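Long-range contacts in putative secreted glycosylhydrolase (Parabacteroides distasonis ATCC 8503, PDB 3IMM), which probably hydrolyses sugar-derived substrates as a secreted enzyme and carries a bound sodium ion on a concanavalin-like fold: residues A[131-136]-A[145-150]; A[105-110]-A[165-170]. One frame throughout, in Å; residues are numbered along the deposited sequence.

Contact 1: A[131-136]-A[145-150]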
loop_
_atom_site.group_PDB
_atom_site.type_symbol
_atom_site.label_atom_id
_atom_site.label_comp_id
_atom_site.label_asym_id
_atom_site.label_seq_id
_atom_site.Cartn_x
_atom_site.Cartn_y
_atom_site.Cartn_z
ATOM N N GLY A 131 -4.315 -1.304 15.124
ATOM C CA GLY A 131 -5.161 -2.495 15.101
ATOM C C GLY A 131 -6.110 -2.473 13.904
ATOM O O GLY A 131 -5.674 -2.321 12.757
ATOM N N GLN A 132 -7.405 -2.607 14.166
ATOM C CA GLN A 132 -8.427 -2.641 13.088
ATOM C C GLN A 132 -8.689 -1.304 12.393
ATOM O O GLN A 132 -9.438 -1.254 11.406
ATOM C CB GLN A 132 -9.741 -3.222 13.620
ATOM C CG GLN A 132 -9.681 -4.723 13.753
ATOM C CD GLN A 132 -10.972 -5.304 14.279
ATOM O OE1 GLN A 132 -11.608 -4.728 15.135
ATOM N NE2 GLN A 132 -11.350 -6.449 13.770
ATOM N N HIS A 133 -8.108 -0.222 12.910
ATOM C CA HIS A 133 -8.247 1.116 12.318
ATOM C C HIS A 133 -7.022 1.505 11.486
ATOM O O HIS A 133 -5.891 1.590 12.018
ATOM C CB HIS A 133 -8.510 2.138 13.424
ATOM C CG HIS A 133 -9.725 1.806 14.231
ATOM N ND1 HIS A 133 -11.001 2.161 13.839
ATOM C CD2 HIS A 133 -9.869 1.078 15.371
ATOM C CE1 HIS A 133 -11.872 1.703 14.723
ATOM N NE2 HIS A 133 -11.211 1.038 15.660
ATOM N N ILE A 134 -7.256 1.693 10.186
ATOM C CA ILE A 134 -6.246 2.144 9.205
ATOM C C ILE A 134 -6.705 3.494 8.660
ATOM O O ILE A 134 -7.858 3.650 8.289
ATOM C CB ILE A 134 -6.076 1.089 8.071
ATOM C CG1 ILE A 134 -5.593 -0.222 8.704
ATOM C CG2 ILE A 134 -5.066 1.554 6.976
ATOM C CD1 ILE A 134 -5.377 -1.379 7.741
HETATM N N MSE A 135 -5.813 4.475 8.678
HETATM C CA MSE A 135 -6.051 5.779 8.086
HETATM C C MSE A 135 -5.004 6.030 7.009
HETATM O O MSE A 135 -3.828 5.686 7.183
HETATM C CB MSE A 135 -5.977 6.872 9.158
HETATM C CG MSE A 135 -5.869 8.270 8.603
HETATM SE SE MSE A 135 -5.781 9.617 10.010
HETATM C CE MSE A 135 -7.557 9.373 10.824
ATOM N N VAL A 136 -5.425 6.620 5.893
ATOM C CA VAL A 136 -4.483 7.008 4.859
ATOM C C VAL A 136 -4.550 8.523 4.687
ATOM O O VAL A 136 -5.605 9.106 4.428
ATOM C CB VAL A 136 -4.723 6.282 3.540
ATOM C CG1 VAL A 136 -3.695 6.675 2.525
ATOM C CG2 VAL A 136 -4.740 4.763 3.748
ATOM N N GLU A 145 -10.328 6.029 5.771
ATOM C CA GLU A 145 -10.410 5.607 7.179
ATOM C C GLU A 145 -11.224 4.336 7.226
ATOM O O GLU A 145 -12.437 4.358 7.013
ATOM C CB GLU A 145 -11.111 6.647 8.045
ATOM C CG GLU A 145 -10.180 7.532 8.769
ATOM C CD GLU A 145 -10.874 8.472 9.694
ATOM O OE1 GLU A 145 -11.571 9.366 9.206
ATOM O OE2 GLU A 145 -10.726 8.293 10.908
HETATM N N MSE A 146 -10.554 3.234 7.511
HETATM C CA MSE A 146 -11.184 1.943 7.542
HETATM C C MSE A 146 -11.243 1.467 8.971
HETATM O O MSE A 146 -10.231 1.451 9.665
HETATM C CB MSE A 146 -10.340 0.928 6.771
HETATM C CG MSE A 146 -10.838 -0.503 6.965
HETATM SE SE MSE A 146 -10.088 -1.761 5.694
HETATM C CE MSE A 146 -11.269 -1.594 4.274
ATOM N N ASP A 147 -12.411 1.002 9.379
ATOM C CA ASP A 147 -12.532 0.101 10.554
ATOM C C ASP A 147 -12.821 -1.316 10.057
ATOM O O ASP A 147 -13.943 -1.642 9.750
ATOM C CB ASP A 147 -13.646 0.579 11.501
ATOM C CG ASP A 147 -13.801 -0.311 12.757
ATOM O OD1 ASP A 147 -13.290 -1.457 12.828
ATOM O OD2 ASP A 147 -14.520 0.139 13.659
HETATM N N MSE A 148 -11.801 -2.164 10.087
HETATM C CA MSE A 148 -11.844 -3.537 9.583
HETATM C C MSE A 148 -12.929 -4.409 10.196
HETATM O O MSE A 148 -13.324 -5.412 9.587
HETATM C CB MSE A 148 -10.463 -4.221 9.758
HETATM C CG MSE A 148 -9.366 -3.526 9.021
HETATM SE SE MSE A 148 -7.637 -4.176 9.431
HETATM C CE MSE A 148 -7.747 -5.943 8.612
ATOM N N SER A 149 -13.437 -4.025 11.368
ATOM C CA SER A 149 -14.478 -4.805 12.045
ATOM C C SER A 149 -15.781 -4.776 11.275
ATOM O O SER A 149 -16.564 -5.688 11.432
ATOM C CB SER A 149 -14.700 -4.365 13.502
ATOM O OG SER A 149 -15.171 -3.060 13.563
ATOM N N LYS A 150 -15.972 -3.779 10.401
ATOM C CA LYS A 150 -17.163 -3.704 9.551
ATOM C C LYS A 150 -17.126 -4.705 8.423
ATOM O O LYS A 150 -18.156 -5.010 7.836
ATOM C CB LYS A 150 -17.326 -2.321 8.939
ATOM C CG LYS A 150 -17.541 -1.193 9.952
ATOM C CD LYS A 150 -17.472 0.207 9.278
ATOM C CE LYS A 150 -18.739 0.553 8.468
ATOM N NZ LYS A 150 -18.380 1.459 7.313
#

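Contact 2: A[105-110]-A[165-170]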
loop_
_atom_site.group_PDB
_atom_site.type_symbol
_atom_site.label_atom_id
_atom_site.label_comp_id
_atom_site.label_asym_id
_atom_site.label_seq_id
_atom_site.Cartn_x
_atom_site.Cartn_y
_atom_site.Cartn_z
ATOM N N TYR A 105 -7.403 -1.358 -1.276
ATOM C CA TYR A 105 -7.658 -1.992 -2.540
ATOM C C TYR A 105 -8.676 -3.093 -2.356
ATOM O O TYR A 105 -8.558 -3.923 -1.459
ATOM C CB TYR A 105 -6.412 -2.577 -3.224
ATOM C CG TYR A 105 -6.809 -3.299 -4.468
ATOM C CD1 TYR A 105 -7.134 -2.583 -5.603
ATOM C CD2 TYR A 105 -6.973 -4.694 -4.491
ATOM C CE1 TYR A 105 -7.592 -3.219 -6.748
ATOM C CE2 TYR A 105 -7.423 -5.336 -5.638
ATOM C CZ TYR A 105 -7.706 -4.585 -6.767
ATOM O OH TYR A 105 -8.137 -5.167 -7.914
ATOM N N GLY A 106 -9.659 -3.092 -3.231
ATOM C CA GLY A 106 -10.732 -4.108 -3.201
ATOM C C GLY A 106 -11.774 -4.004 -2.111
ATOM O O GLY A 106 -12.753 -4.806 -2.099
ATOM N N HIS A 107 -11.632 -2.990 -1.242
ATOM C CA HIS A 107 -12.395 -2.915 0.012
ATOM C C HIS A 107 -13.059 -1.574 0.335
ATOM O O HIS A 107 -14.196 -1.543 0.852
ATOM C CB HIS A 107 -11.511 -3.379 1.179
ATOM C CG HIS A 107 -11.169 -4.834 1.103
ATOM N ND1 HIS A 107 -10.124 -5.320 0.343
ATOM C CD2 HIS A 107 -11.779 -5.915 1.646
ATOM C CE1 HIS A 107 -10.095 -6.636 0.445
ATOM N NE2 HIS A 107 -11.093 -7.022 1.226
ATOM N N LEU A 108 -12.360 -0.475 0.074
ATOM C CA LEU A 108 -12.825 0.844 0.469
ATOM C C LEU A 108 -12.217 1.941 -0.396
ATOM O O LEU A 108 -10.995 2.028 -0.534
ATOM C CB LEU A 108 -12.482 1.094 1.959
ATOM C CG LEU A 108 -12.948 2.431 2.546
ATOM C CD1 LEU A 108 -14.530 2.489 2.644
ATOM C CD2 LEU A 108 -12.245 2.655 3.894
ATOM N N GLY A 109 -13.083 2.776 -0.969
ATOM C CA GLY A 109 -12.668 3.900 -1.781
ATOM C C GLY A 109 -12.086 5.042 -0.963
ATOM O O GLY A 109 -12.301 5.128 0.258
ATOM N N ALA A 110 -11.361 5.926 -1.651
ATOM C CA ALA A 110 -10.901 7.187 -1.058
ATOM C C ALA A 110 -12.065 8.169 -1.120
ATOM O O ALA A 110 -12.980 7.995 -1.922
ATOM C CB ALA A 110 -9.682 7.718 -1.786
ATOM N N SER A 165 -12.666 -11.880 -6.215
ATOM C CA SER A 165 -12.680 -13.261 -5.795
ATOM C C SER A 165 -11.369 -13.698 -5.131
ATOM O O SER A 165 -11.378 -14.539 -4.229
ATOM C CB SER A 165 -13.010 -14.123 -6.977
ATOM O OG SER A 165 -12.940 -15.475 -6.602
ATOM N N TRP A 166 -10.250 -13.090 -5.529
ATOM C CA TRP A 166 -8.935 -13.440 -4.968
ATOM C C TRP A 166 -8.646 -12.870 -3.570
ATOM O O TRP A 166 -7.559 -13.121 -3.003
ATOM C CB TRP A 166 -7.807 -13.071 -5.953
ATOM C CG TRP A 166 -7.682 -11.601 -6.288
ATOM C CD1 TRP A 166 -6.947 -10.678 -5.626
ATOM C CD2 TRP A 166 -8.286 -10.911 -7.398
ATOM N NE1 TRP A 166 -7.066 -9.453 -6.225
ATOM C CE2 TRP A 166 -7.885 -9.567 -7.317
ATOM C CE3 TRP A 166 -9.149 -11.299 -8.440
ATOM C CZ2 TRP A 166 -8.286 -8.615 -8.240
ATOM C CZ3 TRP A 166 -9.542 -10.343 -9.355
ATOM C CH2 TRP A 166 -9.118 -9.030 -9.250
ATOM N N LEU A 167 -9.610 -12.144 -2.991
ATOM C CA LEU A 167 -9.467 -11.587 -1.626
ATOM C C LEU A 167 -10.597 -12.069 -0.713
ATOM O O LEU A 167 -11.392 -11.263 -0.232
ATOM C CB LEU A 167 -9.450 -10.050 -1.691
ATOM C CG LEU A 167 -8.441 -9.393 -2.646
ATOM C CD1 LEU A 167 -8.675 -7.933 -2.783
ATOM C CD2 LEU A 167 -7.056 -9.688 -2.152
ATOM N N PRO A 168 -10.688 -13.403 -0.487
ATOM C CA PRO A 168 -11.869 -13.935 0.161
ATOM C C PRO A 168 -11.937 -13.798 1.685
ATOM O O PRO A 168 -12.995 -13.998 2.260
ATOM C CB PRO A 168 -11.842 -15.421 -0.259
ATOM C CG PRO A 168 -10.449 -15.744 -0.371
ATOM C CD PRO A 168 -9.752 -14.480 -0.855
ATOM N N LYS A 169 -10.845 -13.467 2.344
ATOM C CA LYS A 169 -10.812 -13.544 3.806
ATOM C C LYS A 169 -11.408 -12.276 4.393
ATOM O O LYS A 169 -10.899 -11.188 4.100
ATOM C CB LYS A 169 -9.379 -13.735 4.304
ATOM C CG LYS A 169 -8.727 -14.975 3.724
ATOM C CD LYS A 169 -7.695 -15.528 4.667
ATOM C CE LYS A 169 -6.965 -16.733 4.066
ATOM N NZ LYS A 169 -5.945 -17.258 5.025
ATOM N N PRO A 170 -12.494 -12.406 5.202
ATOM C CA PRO A 170 -13.152 -11.226 5.783
ATOM C C PRO A 170 -12.154 -10.379 6.570
ATOM O O PRO A 170 -11.439 -10.902 7.432
ATOM C CB PRO A 170 -14.207 -11.829 6.716
ATOM C CG PRO A 170 -14.479 -13.164 6.188
ATOM C CD PRO A 170 -13.156 -13.648 5.627
HETATM O O HOH W 1 -11.657 -9.673 1.952
#

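Contact 1: A[131-136]-A[145-150]
Strands 133-136 and 145-147 run antiparallel as the two arms of a beta hairpin, with 170° between their directions and their axes 4.8 Å apart at closest. I134 and M146 are the hydrogen-bonded pair. I134 N reaches M146 O at 3.0 Å, and M146 N reaches I134 O at 2.8 Å. Beyond the paired strands, M148 N donates to Q132 O at 2.9 Å. H133, M135, E145 and D147 turn to one face of the sheet. There the H133 ring and the D147 carboxylate run alongside each other in the same direction, their planes 51° apart. D147 CG is anti to its backbone N (chi1 -179°), which sets the carboxylate beside the ring. H133 CE1 comes to 3.3 Å from D147 OD2, a contact and not a hydrogen bond. D147 OD1 serves the turn instead. The bond from S149 N, 3.0 Å to D147 OD1, closes an Asx turn. S149 OG adds a second donor to D147 OD1 at 2.6 Å, on the same side of the carboxylate plane. An alanine in place of D147 would probably leave S149 N and OG without their shared acceptor and the start of the 3-10 segment 148-150 less firmly set. On the other face, I134 CD1 meets the SE atom of M148, a selenomethionine, at 4.0 Å. Y68 and V80, from the five-stranded sheet, pack against both residues. The hairpin edge is therefore two-sided. On one face the D147 carboxylate holds the turn at S149; on the other, I134 and M148 pack into the sandwich.

Contact 2: A[105-110]-A[165-170]
A water bridges H107 and the 165-170 segment, gripped by three groups. It donates to L167 O and to K169 O, each at 2.7 Å, and it lies 2.8 Å from H107 NE2, in the plane of the ring. At the other side of that ring, H107 ND1 donates to Y105 O at 2.8 Å, nearly straight (168°). Both nitrogens are thus engaged, which fixes the rotation of the imidazole. F171 stacks on the ring, and W151 meets it at an angle. L167 supplies the apolar part. Its CD1 is 3.8 Å from H107 CE1 and 4.0 Å from Y105 CD2, so one methyl touches both rings. G106 has a positive phi, which suits glycine, and a CB there would run into L167 CD1. The side chains of Y105 and W166 extend roughly perpendicular to each other. Y105 OH sits at the edge of the indole, 3.5 Å from W166 CZ2. The contact joins two long loops of the sandwich, one between strands 80-85 and 122-130, the other between strands 141-147 and 179-182. No direct hydrogen bond joins them here. Their polar link is the water, which satisfies two backbone carbonyls, while L167 and the aromatic rings make the apolar part of the joint.

Contacts 1 and 2 touch, with their centres 13 Å apart. M146 of contact 1 is the main link: its CE packs 3.6 Å from H107 CB and 3.7 Å from L108 CB of contact 2. E145 O also meets L108 CD2 at 3.6 Å. The loop 105-110 therefore lies against the hairpin edge strand, and the 165-170 loop joins it from farther out. Contact 2 is the one near the metal. The side chain of Y105 is about 5 Å from the sodium ion held by N62, S63, E81 and Q83, and it touches E81 and Q83. The side chain of M146 is about 14 Å from that ion.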